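Local coordinates for protein 2,3-dihydroxybenzoate-AMP ligase (Bacillus subtilis, PDB 1MDB) that belongs to the AMP-binding (ANL) enzyme superfamily, pairing a large AMP-binding domain with a smaller C-terminal domain, at residues R34-T45 against L247-L255; R471-A482 against I502-F512. All coordinates share one frame; numbering follows the deposited sequence.

Contact 1 of 2, residues R34-T45 against L247-L255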
loop_
_atom_site.group_PDB
_atom_site.type_symbol
_atom_site.label_atom_id
_atom_site.label_comp_id
_atom_site.label_asym_id
_atom_site.label_seq_id
_atom_site.Cartn_x
_atom_site.Cartn_y
_atom_site.Cartn_z
ATOM N N ARG A 34 -18.302 17.484 -1.164
ATOM C CA ARG A 34 -17.244 18.202 -0.465
ATOM C C ARG A 34 -16.948 19.537 -1.134
ATOM O O ARG A 34 -16.646 20.521 -0.466
ATOM C CB ARG A 34 -15.957 17.371 -0.421
ATOM C CG ARG A 34 -16.079 16.017 0.251
ATOM C CD ARG A 34 -16.600 16.151 1.663
ATOM N NE ARG A 34 -16.727 14.869 2.355
ATOM C CZ ARG A 34 -17.417 13.837 1.891
ATOM N NH1 ARG A 34 -18.040 13.929 0.724
ATOM N NH2 ARG A 34 -17.509 12.722 2.607
ATOM N N ALA A 35 -17.030 19.572 -2.457
ATOM C CA ALA A 35 -16.747 20.797 -3.192
ATOM C C ALA A 35 -17.792 21.867 -2.931
ATOM O O ALA A 35 -17.486 23.062 -2.943
ATOM C CB ALA A 35 -16.664 20.508 -4.686
ATOM N N ALA A 36 -19.026 21.433 -2.701
ATOM C CA ALA A 36 -20.129 22.350 -2.445
ATOM C C ALA A 36 -20.083 22.930 -1.031
ATOM O O ALA A 36 -20.426 24.096 -0.824
ATOM C CB ALA A 36 -21.455 21.635 -2.668
ATOM N N LYS A 37 -19.660 22.118 -0.065
ATOM C CA LYS A 37 -19.583 22.550 1.327
ATOM C C LYS A 37 -18.452 23.537 1.637
ATOM O O LYS A 37 -18.691 24.601 2.210
ATOM C CB LYS A 37 -19.450 21.337 2.243
ATOM C CG LYS A 37 -20.651 20.408 2.221
ATOM C CD LYS A 37 -20.530 19.341 3.302
ATOM C CE LYS A 37 -21.801 18.505 3.406
ATOM N NZ LYS A 37 -21.731 17.520 4.524
ATOM N N TYR A 38 -17.226 23.190 1.260
ATOM C CA TYR A 38 -16.082 24.059 1.533
ATOM C C TYR A 38 -15.125 24.192 0.354
ATOM O O TYR A 38 -13.920 23.957 0.478
ATOM C CB TYR A 38 -15.347 23.535 2.761
ATOM C CG TYR A 38 -15.278 22.021 2.844
ATOM C CD1 TYR A 38 -14.467 21.293 1.980
ATOM C CD2 TYR A 38 -15.989 21.320 3.826
ATOM C CE1 TYR A 38 -14.355 19.903 2.091
ATOM C CE2 TYR A 38 -15.884 19.928 3.949
ATOM C CZ TYR A 38 -15.060 19.229 3.075
ATOM O OH TYR A 38 -14.921 17.861 3.185
ATOM N N GLY A 39 -15.672 24.601 -0.784
ATOM C CA GLY A 39 -14.882 24.744 -1.990
ATOM C C GLY A 39 -13.553 25.463 -1.892
ATOM O O GLY A 39 -12.598 25.093 -2.581
ATOM N N ASP A 40 -13.472 26.487 -1.052
ATOM C CA ASP A 40 -12.234 27.239 -0.923
ATOM C C ASP A 40 -11.140 26.555 -0.116
ATOM O O ASP A 40 -9.979 26.933 -0.214
ATOM C CB ASP A 40 -12.514 28.623 -0.338
ATOM C CG ASP A 40 -12.356 29.725 -1.364
ATOM O OD1 ASP A 40 -12.139 29.403 -2.553
ATOM O OD2 ASP A 40 -12.452 30.910 -0.983
ATOM N N ARG A 41 -11.492 25.560 0.689
ATOM C CA ARG A 41 -10.459 24.869 1.453
ATOM C C ARG A 41 -9.443 24.270 0.498
ATOM O O ARG A 41 -9.800 23.797 -0.583
ATOM C CB ARG A 41 -11.027 23.718 2.273
ATOM C CG ARG A 41 -11.876 24.097 3.445
ATOM C CD ARG A 41 -12.124 22.848 4.278
ATOM N NE ARG A 41 -13.235 23.033 5.195
ATOM C CZ ARG A 41 -13.717 22.083 5.985
ATOM N NH1 ARG A 41 -13.183 20.872 5.971
ATOM N NH2 ARG A 41 -14.742 22.347 6.783
ATOM N N ILE A 42 -8.181 24.290 0.906
ATOM C CA ILE A 42 -7.114 23.713 0.112
ATOM C C ILE A 42 -7.177 22.197 0.330
ATOM O O ILE A 42 -7.144 21.718 1.468
ATOM C CB ILE A 42 -5.761 24.262 0.566
ATOM C CG1 ILE A 42 -5.777 25.789 0.434
ATOM C CG2 ILE A 42 -4.634 23.672 -0.267
ATOM C CD1 ILE A 42 -6.094 26.293 -0.984
ATOM N N ALA A 43 -7.307 21.449 -0.761
ATOM C CA ALA A 43 -7.395 19.990 -0.689
ATOM C C ALA A 43 -6.049 19.348 -0.960
ATOM O O ALA A 43 -5.695 18.334 -0.351
ATOM C CB ALA A 43 -8.417 19.473 -1.702
ATOM N N ILE A 44 -5.298 19.953 -1.871
ATOM C CA ILE A 44 -4.004 19.428 -2.259
ATOM C C ILE A 44 -2.922 20.491 -2.332
ATOM O O ILE A 44 -3.138 21.576 -2.871
ATOM C CB ILE A 44 -4.098 18.772 -3.642
ATOM C CG1 ILE A 44 -5.176 17.689 -3.625
ATOM C CG2 ILE A 44 -2.745 18.236 -4.057
ATOM C CD1 ILE A 44 -5.634 17.286 -5.009
ATOM N N THR A 45 -1.754 20.164 -1.797
ATOM C CA THR A 45 -0.615 21.063 -1.822
ATOM C C THR A 45 0.562 20.340 -2.452
ATOM O O THR A 45 0.848 19.191 -2.111
ATOM C CB THR A 45 -0.227 21.509 -0.413
ATOM O OG1 THR A 45 -1.260 22.342 0.116
ATOM C CG2 THR A 45 1.089 22.268 -0.439
ATOM N N LEU A 247 -9.360 13.438 1.922
ATOM C CA LEU A 247 -10.286 14.266 1.157
ATOM C C LEU A 247 -11.693 13.955 1.645
ATOM O O LEU A 247 -12.570 14.807 1.618
ATOM C CB LEU A 247 -10.202 13.964 -0.347
ATOM C CG LEU A 247 -8.882 14.106 -1.109
ATOM C CD1 LEU A 247 -9.147 13.824 -2.579
ATOM C CD2 LEU A 247 -8.291 15.491 -0.940
ATOM N N TYR A 248 -11.900 12.719 2.092
ATOM C CA TYR A 248 -13.203 12.309 2.594
ATOM C C TYR A 248 -13.554 13.149 3.816
ATOM O O TYR A 248 -14.699 13.569 3.987
ATOM C CB TYR A 248 -13.183 10.829 2.996
ATOM C CG TYR A 248 -14.516 10.307 3.511
ATOM C CD1 TYR A 248 -15.386 9.602 2.674
ATOM C CD2 TYR A 248 -14.914 10.538 4.830
ATOM C CE1 TYR A 248 -16.617 9.142 3.137
ATOM C CE2 TYR A 248 -16.140 10.080 5.307
ATOM C CZ TYR A 248 -16.986 9.380 4.458
ATOM O OH TYR A 248 -18.184 8.898 4.938
ATOM N N ALA A 249 -12.555 13.385 4.658
ATOM C CA ALA A 249 -12.737 14.137 5.896
ATOM C C ALA A 249 -12.592 15.645 5.765
ATOM O O ALA A 249 -12.720 16.360 6.754
ATOM C CB ALA A 249 -11.762 13.622 6.961
ATOM N N GLY A 250 -12.303 16.122 4.559
ATOM C CA GLY A 250 -12.158 17.549 4.346
ATOM C C GLY A 250 -10.822 18.112 4.779
ATOM O O GLY A 250 -10.686 19.320 4.962
ATOM N N GLY A 251 -9.830 17.245 4.946
ATOM C CA GLY A 251 -8.513 17.708 5.349
ATOM C C GLY A 251 -7.694 18.197 4.175
ATOM O O GLY A 251 -8.237 18.515 3.115
ATOM N N ARG A 252 -6.376 18.249 4.348
ATOM C CA ARG A 252 -5.491 18.725 3.295
ATOM C C ARG A 252 -4.320 17.783 3.083
ATOM O O ARG A 252 -3.686 17.351 4.035
ATOM C CB ARG A 252 -4.974 20.127 3.640
ATOM C CG ARG A 252 -3.902 20.656 2.705
ATOM C CD ARG A 252 -3.682 22.155 2.921
ATOM N NE ARG A 252 -3.031 22.469 4.192
ATOM C CZ ARG A 252 -1.724 22.673 4.318
ATOM N NH1 ARG A 252 -0.947 22.598 3.253
ATOM N NH2 ARG A 252 -1.190 22.951 5.500
ATOM N N VAL A 253 -4.030 17.489 1.818
ATOM C CA VAL A 253 -2.950 16.589 1.452
ATOM C C VAL A 253 -1.723 17.350 0.949
ATOM O O VAL A 253 -1.843 18.262 0.125
ATOM C CB VAL A 253 -3.405 15.618 0.313
ATOM C CG1 VAL A 253 -2.218 14.840 -0.215
ATOM C CG2 VAL A 253 -4.489 14.672 0.817
ATOM N N VAL A 254 -0.547 16.968 1.431
ATOM C CA VAL A 254 0.691 17.588 0.979
ATOM C C VAL A 254 1.452 16.523 0.213
ATOM O O VAL A 254 1.658 15.419 0.719
ATOM C CB VAL A 254 1.579 18.050 2.145
ATOM C CG1 VAL A 254 2.827 18.698 1.598
ATOM C CG2 VAL A 254 0.812 18.990 3.055
ATOM N N LEU A 255 1.901 16.853 -0.992
ATOM C CA LEU A 255 2.614 15.878 -1.804
ATOM C C LEU A 255 4.129 15.999 -1.732
ATOM O O LEU A 255 4.699 17.028 -2.085
ATOM C CB LEU A 255 2.154 15.991 -3.259
ATOM C CG LEU A 255 0.632 15.905 -3.431
ATOM C CD1 LEU A 255 0.247 16.218 -4.869
ATOM C CD2 LEU A 255 0.156 14.521 -3.031
HETATM O O HOH W 1 -14.292 18.726 7.119
#
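Strands 42-45 and 252-255 lie side by side and parallel in the large mixed sheet of the AMP-binding domain, Ile44 paired with Val253 and Thr45 with Val254. Val253 N meets Ala43 O at 2.9 Å, and two further backbone bonds, Thr45 N to Val253 O and Leu255 N to Thr45 O, continue the pairing. On the far side of strand 42-45 a classic beta bulge sets Ala43 and Ile44 together opposite Trp51. Ile44 CG2 packs on Leu255 CD1 at 3.7 Å, and Phe89 of helix 86-98 covers Ile44 and Leu247. Arg252 runs beside Ile42, then bends at its CG-CD bond (chi3 70°), which carries NH1 across to Thr45 OG1 (3.2 Å, 152° at the hydrogen) in the guanidinium plane. His50 also bonds this hydroxyl, and Glu271 forms a salt bridge with the same NH1. At the helix ends Arg34, kinked about CB-CG, gives NE to Tyr248 O at 2.9 Å and a weak second bond from NH2 to that oxygen. The same NH2 sits 3.6 Å above the plane of the Tyr248 ring, over its centre, a cation-pi contact in which the guanidinium plane is turned 58° from the ring. Helix 242-248 closes in a Schellman motif at Gly250. Arg41 lays its guanidinium over Tyr38 CD2. Its NH1 reaches Gly250 O at 3.1 Å near the guanidinium plane and also donates to a water, which in turn donates to Ala249 O.

Contact 2 of 2, residues R471-A482 against I502-F512; sequences RSCVFIIPRDEA and IPDRVEFVESF
A beta-alpha-beta unit, strand 469-478, helix 485-494 and strand 505-508, brings these two strands together in parallel. Val474 N bonds Arg505 O at 2.8 Å, and Glu507 N, Ile476 N and Val509 N continue the pairing. At the start, Asp504, just before the second strand, turns its carboxylate to the first: Ser472 N meets the anti lone pair of Asp504 OD2 at 2.9 Å, nearly straight at 162°. Ser472 OG, set between its own N and carbonyl carbon (chi1 71°), accepts from Asp504 N at 3.0 Å and donates to a water held by Ile502 O. Arg471 NH1 forms a salt bridge to Asp504 OD1 at 3.0 Å, its hydrogen bond weak, the guanidinium and carboxylate planes 79° apart; Arg435 shares this oxygen, and Asp465 takes Arg471 NE. In the three-stranded sheet of the C-terminal domain, helix 522-534 covers the face with Cys473, Phe475 and Arg505, while helices 485-494 and 442-449 cover the face with Val474 and Ile476. Glu507 CB lies over the Phe475 ring, 4.0 Å from its centroid; Glu507 OE2 takes both Arg505 NE (2.7 Å) and Arg505 NH2, and Glu507 OE1 pairs with Lys532. Ile477 CD1 stands 3.5 Å from the Phe512 ring centroid, almost on the normal. Phe508 runs beside Ile476, its CD2 against Ile476 CB, and Ala482 CB lies over one face of the Phe508 ring, toward its rim.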
loop_
_atom_site.group_PDB
_atom_site.type_symbol
_atom_site.label_atom_id
_atom_site.label_comp_id
_atom_site.label_asym_id
_atom_site.label_seq_id
_atom_site.Cartn_x
_atom_site.Cartn_y
_atom_site.Cartn_z
ATOM N N ARG A 471 18.611 -23.420 4.920
ATOM C CA ARG A 471 19.409 -22.824 5.983
ATOM C C ARG A 471 18.928 -21.393 6.024
ATOM O O ARG A 471 18.078 -21.005 5.227
ATOM C CB ARG A 471 20.909 -22.875 5.687
ATOM C CG ARG A 471 21.593 -24.084 6.308
ATOM C CD ARG A 471 23.096 -24.021 6.134
ATOM N NE ARG A 471 23.704 -25.300 6.468
ATOM C CZ ARG A 471 24.207 -25.608 7.657
ATOM N NH1 ARG A 471 24.184 -24.719 8.646
ATOM N NH2 ARG A 471 24.732 -26.808 7.856
ATOM N N SER A 472 19.466 -20.598 6.935
ATOM C CA SER A 472 19.026 -19.218 7.047
ATOM C C SER A 472 20.136 -18.209 6.809
ATOM O O SER A 472 21.260 -18.380 7.286
ATOM C CB SER A 472 18.438 -18.987 8.433
ATOM O OG SER A 472 19.469 -19.002 9.399
ATOM N N CYS A 473 19.794 -17.146 6.085
ATOM C CA CYS A 473 20.732 -16.068 5.775
ATOM C C CYS A 473 20.092 -14.743 6.147
ATOM O O CYS A 473 18.951 -14.479 5.762
ATOM C CB CYS A 473 21.055 -16.051 4.280
ATOM S SG CYS A 473 22.232 -14.765 3.782
ATOM N N VAL A 474 20.801 -13.915 6.906
ATOM C CA VAL A 474 20.262 -12.606 7.270
ATOM C C VAL A 474 21.047 -11.495 6.593
ATOM O O VAL A 474 22.274 -11.425 6.707
ATOM C CB VAL A 474 20.286 -12.348 8.809
ATOM C CG1 VAL A 474 21.718 -12.381 9.354
ATOM C CG2 VAL A 474 19.666 -10.999 9.099
ATOM N N PHE A 475 20.352 -10.631 5.863
ATOM C CA PHE A 475 21.029 -9.512 5.220
ATOM C C PHE A 475 20.994 -8.362 6.219
ATOM O O PHE A 475 19.946 -8.007 6.738
ATOM C CB PHE A 475 20.327 -9.126 3.916
ATOM C CG PHE A 475 20.536 -10.112 2.807
ATOM C CD1 PHE A 475 19.865 -11.332 2.805
ATOM C CD2 PHE A 475 21.424 -9.829 1.765
ATOM C CE1 PHE A 475 20.074 -12.264 1.783
ATOM C CE2 PHE A 475 21.641 -10.753 0.735
ATOM C CZ PHE A 475 20.968 -11.969 0.746
ATOM N N ILE A 476 22.158 -7.803 6.509
ATOM C CA ILE A 476 22.260 -6.707 7.459
ATOM C C ILE A 476 22.747 -5.427 6.777
ATOM O O ILE A 476 23.656 -5.461 5.943
ATOM C CB ILE A 476 23.273 -7.050 8.578
ATOM C CG1 ILE A 476 22.819 -8.297 9.350
ATOM C CG2 ILE A 476 23.452 -5.858 9.497
ATOM C CD1 ILE A 476 21.546 -8.106 10.162
ATOM N N ILE A 477 22.121 -4.307 7.118
ATOM C CA ILE A 477 22.543 -3.013 6.608
ATOM C C ILE A 477 23.260 -2.413 7.810
ATOM O O ILE A 477 22.633 -2.101 8.825
ATOM C CB ILE A 477 21.351 -2.123 6.209
ATOM C CG1 ILE A 477 20.672 -2.689 4.955
ATOM C CG2 ILE A 477 21.837 -0.705 5.948
ATOM C CD1 ILE A 477 19.387 -1.967 4.557
ATOM N N PRO A 478 24.595 -2.279 7.723
ATOM C CA PRO A 478 25.440 -1.732 8.786
ATOM C C PRO A 478 25.129 -0.290 9.145
ATOM O O PRO A 478 24.901 0.540 8.270
ATOM C CB PRO A 478 26.852 -1.866 8.213
ATOM C CG PRO A 478 26.732 -2.957 7.207
ATOM C CD PRO A 478 25.415 -2.654 6.561
ATOM N N ARG A 479 25.110 0.005 10.438
ATOM C CA ARG A 479 24.869 1.367 10.889
ATOM C C ARG A 479 26.264 1.962 10.996
ATOM O O ARG A 479 26.740 2.265 12.090
ATOM C CB ARG A 479 24.188 1.371 12.253
ATOM C CG ARG A 479 23.987 2.753 12.834
ATOM C CD ARG A 479 23.284 2.674 14.173
ATOM N NE ARG A 479 21.961 2.070 14.057
ATOM C CZ ARG A 479 20.983 2.562 13.306
ATOM N NH1 ARG A 479 21.179 3.670 12.598
ATOM N NH2 ARG A 479 19.808 1.950 13.262
ATOM N N ASP A 480 26.910 2.087 9.837
ATOM C CA ASP A 480 28.267 2.611 9.681
ATOM C C ASP A 480 29.228 1.448 9.457
ATOM O O ASP A 480 29.003 0.619 8.573
ATOM C CB ASP A 480 28.702 3.424 10.902
ATOM C CG ASP A 480 30.013 4.138 10.680
ATOM O OD1 ASP A 480 30.108 4.932 9.715
ATOM O OD2 ASP A 480 30.953 3.902 11.469
ATOM N N GLU A 481 30.294 1.375 10.250
ATOM C CA GLU A 481 31.258 0.293 10.092
ATOM C C GLU A 481 30.605 -1.048 10.418
ATOM O O GLU A 481 30.210 -1.301 11.554
ATOM C CB GLU A 481 32.470 0.515 10.994
ATOM C CG GLU A 481 33.692 -0.280 10.562
ATOM C CD GLU A 481 34.143 0.073 9.151
ATOM O OE1 GLU A 481 33.335 -0.088 8.208
ATOM O OE2 GLU A 481 35.304 0.512 8.982
ATOM N N ALA A 482 30.500 -1.901 9.407
ATOM C CA ALA A 482 29.885 -3.212 9.545
ATOM C C ALA A 482 30.550 -4.127 10.569
ATOM O O ALA A 482 31.750 -4.411 10.485
ATOM C CB ALA A 482 29.858 -3.906 8.191
ATOM N N ILE A 502 19.388 -18.907 15.066
ATOM C CA ILE A 502 20.563 -18.108 14.757
ATOM C C ILE A 502 20.881 -18.228 13.274
ATOM O O ILE A 502 21.006 -19.334 12.747
ATOM C CB ILE A 502 21.786 -18.575 15.580
ATOM C CG1 ILE A 502 21.521 -18.350 17.070
ATOM C CG2 ILE A 502 23.039 -17.817 15.145
ATOM C CD1 ILE A 502 22.537 -19.015 17.960
ATOM N N PRO A 503 21.021 -17.087 12.581
ATOM C CA PRO A 503 21.326 -17.087 11.143
ATOM C C PRO A 503 22.539 -17.956 10.839
ATOM O O PRO A 503 23.562 -17.841 11.504
ATOM C CB PRO A 503 21.613 -15.613 10.843
ATOM C CG PRO A 503 20.814 -14.877 11.894
ATOM C CD PRO A 503 21.046 -15.718 13.127
ATOM N N ASP A 504 22.426 -18.827 9.845
ATOM C CA ASP A 504 23.557 -19.667 9.463
ATOM C C ASP A 504 24.550 -18.800 8.714
ATOM O O ASP A 504 25.760 -19.014 8.769
ATOM C CB ASP A 504 23.108 -20.794 8.537
ATOM C CG ASP A 504 22.272 -21.822 9.244
ATOM O OD1 ASP A 504 22.824 -22.508 10.123
ATOM O OD2 ASP A 504 21.070 -21.935 8.925
ATOM N N ARG A 505 24.028 -17.803 8.013
ATOM C CA ARG A 505 24.882 -16.929 7.227
ATOM C C ARG A 505 24.494 -15.457 7.321
ATOM O O ARG A 505 23.314 -15.121 7.415
ATOM C CB ARG A 505 24.856 -17.396 5.777
ATOM C CG ARG A 505 25.643 -16.533 4.821
ATOM C CD ARG A 505 25.870 -17.269 3.518
ATOM N NE ARG A 505 26.518 -16.416 2.534
ATOM C CZ ARG A 505 27.164 -16.870 1.464
ATOM N NH1 ARG A 505 27.255 -18.173 1.249
ATOM N NH2 ARG A 505 27.707 -16.019 0.604
ATOM N N VAL A 506 25.496 -14.585 7.290
ATOM C CA VAL A 506 25.275 -13.143 7.373
ATOM C C VAL A 506 25.825 -12.398 6.157
ATOM O O VAL A 506 26.998 -12.548 5.810
ATOM C CB VAL A 506 25.937 -12.559 8.635
ATOM C CG1 VAL A 506 25.793 -11.044 8.644
ATOM C CG2 VAL A 506 25.304 -13.169 9.886
ATOM N N GLU A 507 24.976 -11.597 5.516
ATOM C CA GLU A 507 25.388 -10.817 4.351
ATOM C C GLU A 507 25.218 -9.328 4.628
ATOM O O GLU A 507 24.134 -8.881 4.992
ATOM C CB GLU A 507 24.552 -11.187 3.123
ATOM C CG GLU A 507 24.832 -12.547 2.525
ATOM C CD GLU A 507 26.226 -12.668 1.948
ATOM O OE1 GLU A 507 26.733 -11.673 1.402
ATOM O OE2 GLU A 507 26.807 -13.766 2.021
ATOM N N PHE A 508 26.289 -8.563 4.471
ATOM C CA PHE A 508 26.205 -7.130 4.693
ATOM C C PHE A 508 25.989 -6.404 3.367
ATOM O O PHE A 508 26.671 -6.674 2.380
ATOM C CB PHE A 508 27.464 -6.619 5.388
ATOM C CG PHE A 508 27.644 -7.172 6.766
ATOM C CD1 PHE A 508 28.496 -8.247 6.992
ATOM C CD2 PHE A 508 26.909 -6.657 7.835
ATOM C CE1 PHE A 508 28.610 -8.807 8.261
ATOM C CE2 PHE A 508 27.014 -7.208 9.108
ATOM C CZ PHE A 508 27.865 -8.287 9.323
ATOM N N VAL A 509 25.005 -5.508 3.348
ATOM C CA VAL A 509 24.680 -4.733 2.155
ATOM C C VAL A 509 24.372 -3.308 2.577
ATOM O O VAL A 509 24.142 -3.041 3.760
ATOM C CB VAL A 509 23.433 -5.290 1.418
ATOM C CG1 VAL A 509 23.725 -6.680 0.853
ATOM C CG2 VAL A 509 22.229 -5.318 2.377
ATOM N N GLU A 510 24.359 -2.404 1.604
ATOM C CA GLU A 510 24.078 -0.999 1.857
ATOM C C GLU A 510 22.582 -0.721 1.826
ATOM O O GLU A 510 22.121 0.263 2.397
ATOM C CB GLU A 510 24.797 -0.134 0.824
ATOM C CG GLU A 510 24.471 1.338 0.922
ATOM C CD GLU A 510 25.283 2.179 -0.043
ATOM O OE1 GLU A 510 25.296 1.861 -1.255
ATOM O OE2 GLU A 510 25.905 3.163 0.417
ATOM N N SER A 511 21.826 -1.590 1.162
ATOM C CA SER A 511 20.381 -1.434 1.079
ATOM C C SER A 511 19.736 -2.758 0.699
ATOM O O SER A 511 20.412 -3.669 0.220
ATOM C CB SER A 511 20.017 -0.367 0.037
ATOM O OG SER A 511 20.368 -0.801 -1.262
ATOM N N PHE A 512 18.429 -2.858 0.918
ATOM C CA PHE A 512 17.667 -4.066 0.609
ATOM C C PHE A 512 16.867 -3.819 -0.660
ATOM O O PHE A 512 16.439 -2.694 -0.910
ATOM C CB PHE A 512 16.673 -4.383 1.736
ATOM C CG PHE A 512 17.310 -4.757 3.052
ATOM C CD1 PHE A 512 16.651 -4.488 4.252
ATOM C CD2 PHE A 512 18.539 -5.407 3.098
ATOM C CE1 PHE A 512 17.207 -4.863 5.477
ATOM C CE2 PHE A 512 19.100 -5.786 4.320
ATOM C CZ PHE A 512 18.434 -5.512 5.507
HETATM O O HOH W 2 18.480 -20.203 11.731
#

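In the fold
From the N terminus, the chain first lays down helix 27-38 and strand 42-46, then runs through 201 residues before 247-255 returns to close contact 1, joining an early strand to the large sheet of the AMP-binding domain. His234, Asn235, Tyr236 and Ser240, which help line the pocket of 2,3-dihydroxy-benzoic acid, come shortly before that return. Contact 2 opens only later and closes a short loop of 19 residues around helix 485-494 within the C-terminal domain; Lys519 of the same pocket follows soon after. The two loops stand in series, neither nesting nor crossing. The centres of the two contacts are about 44 Å apart, on opposite sides of the chain's centre, and their nearest atoms about 22 Å.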